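Local coordinates for dihydropteroate synthase (Burkholderia cenocepacia, PDB 2Y5S), which catalyses the condensation of para-aminobenzoate with 6-hydroxymethyl-7,8-dihydropterin diphosphate to give 7,8-dihydropteroate in folate biosynthesis, at the interface of chains A and B. Numbering follows the deposited sequence. Chains: chain A/B, Dihydropteroate synthase.

The interface of chains A and B. Residues chain A 241-242, 245, 249, 252-253; chain B 279, 282-283.
B:Asp279, B:Ser282 and B:Val283, on one face of the C-terminal helix 274-291 of chain B, lie against the chain A loop bearing A:Val241, A:Ile242 and A:Lys245 and the start of helix 251-263. Dihydropteroate synthases are TIM barrels, and this patch belongs to a two-fold symmetric interface, likely that of the family's dimer, so it recurs with the chains exchanged. A:Lys245, extended beyond CG, meets B:Asp279 tip to tip: its ammonium NZ makes a salt bridge and hydrogen bond to carboxylate OD2 at 2.7 Å, on the syn lone pair. The aspartate's CG stands anti to its own carbonyl carbon (chi1 -77°), which points the carboxylate at the lysine. Water 1 lies 2.9 Å from OD2 of B:Asp279 and also hydrogen-bonds with the carbonyl O of A:Glu249 and the backbone N of A:Ala253, tying the carboxylate to the 3-10 turn 247-249 and the first turn of the next helix. A:Ile242 crosses the aspartate side chain at about a right angle, its CB 3.5 Å from OD1 of B:Asp279, while its CG2 packs on CA of B:Asp279 and CB of B:Ser282. That serine CB also sits 3.2 Å from the carbonyl O of A:Val241, a close van der Waals contact, with the hydroxyl OG near the same oxygen. Further along, CG2 of B:Val283 packs 3.6 Å from the CB methyl of A:Ala253 and also touches CG2 of A:Val241; the two valine side chains cross nearly perpendicularly.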
# COMPACT_ATOMS: atom_id res chain seq x y z
N VAL A 241 6.40 -13.42 4.66
CA VAL A 241 6.13 -12.47 5.74
C VAL A 241 4.66 -12.45 6.17
O VAL A 241 4.33 -11.78 7.16
CB VAL A 241 6.62 -11.01 5.43
CG1 VAL A 241 8.10 -11.01 5.01
CG2 VAL A 241 5.78 -10.33 4.37
N ILE A 242 3.79 -13.17 5.45
CA ILE A 242 2.36 -13.20 5.78
C ILE A 242 1.91 -14.60 6.23
O ILE A 242 0.75 -14.97 6.07
CB ILE A 242 1.46 -12.62 4.61
CG1 ILE A 242 1.46 -13.51 3.37
CG2 ILE A 242 1.91 -11.22 4.23
CD1 ILE A 242 0.71 -12.88 2.16
N LYS A 245 1.06 -17.96 3.24
CA LYS A 245 -0.10 -18.05 2.36
C LYS A 245 0.34 -18.28 0.90
O LYS A 245 1.39 -17.78 0.47
CB LYS A 245 -0.93 -16.77 2.42
CG LYS A 245 -1.64 -16.47 3.73
CD LYS A 245 -2.29 -15.09 3.60
CE LYS A 245 -3.05 -14.65 4.82
NZ LYS A 245 -3.92 -13.51 4.47
N GLU A 249 -3.38 -15.78 -2.60
CA GLU A 249 -3.79 -15.10 -1.37
C GLU A 249 -2.78 -14.01 -0.95
O GLU A 249 -2.74 -13.60 0.21
CB GLU A 249 -3.97 -16.12 -0.24
CG GLU A 249 -5.07 -17.16 -0.54
CD GLU A 249 -5.20 -18.24 0.54
OE1 GLU A 249 -4.83 -17.98 1.70
OE2 GLU A 249 -5.71 -19.34 0.22
N ALA A 252 -3.10 -8.45 -1.30
CA ALA A 252 -2.88 -7.26 -0.46
C ALA A 252 -1.38 -7.03 -0.27
O ALA A 252 -0.90 -5.90 -0.35
CB ALA A 252 -3.60 -7.38 0.88
N ALA A 253 -0.62 -8.10 -0.06
CA ALA A 253 0.82 -7.98 0.16
C ALA A 253 1.50 -7.48 -1.10
O ALA A 253 2.46 -6.69 -1.04
CB ALA A 253 1.40 -9.35 0.61
N ASP B 279 -1.72 -8.04 6.25
CA ASP B 279 -0.78 -8.53 5.23
C ASP B 279 0.07 -7.38 4.67
O ASP B 279 1.31 -7.50 4.57
CB ASP B 279 -1.52 -9.24 4.09
CG ASP B 279 -1.98 -10.66 4.45
OD1 ASP B 279 -1.58 -11.20 5.52
OD2 ASP B 279 -2.73 -11.26 3.64
N SER B 282 2.54 -6.36 7.21
CA SER B 282 3.65 -7.31 7.33
C SER B 282 4.76 -6.98 6.31
O SER B 282 5.95 -6.99 6.63
CB SER B 282 3.18 -8.75 7.13
OG SER B 282 2.31 -9.18 8.15
N VAL B 283 4.35 -6.65 5.09
CA VAL B 283 5.30 -6.25 4.07
C VAL B 283 5.99 -4.95 4.48
O VAL B 283 7.20 -4.83 4.41
CB VAL B 283 4.62 -6.11 2.70
CG1 VAL B 283 5.60 -5.48 1.66
CG2 VAL B 283 4.07 -7.48 2.23
O HOH W 1 -1.95 -10.67 0.90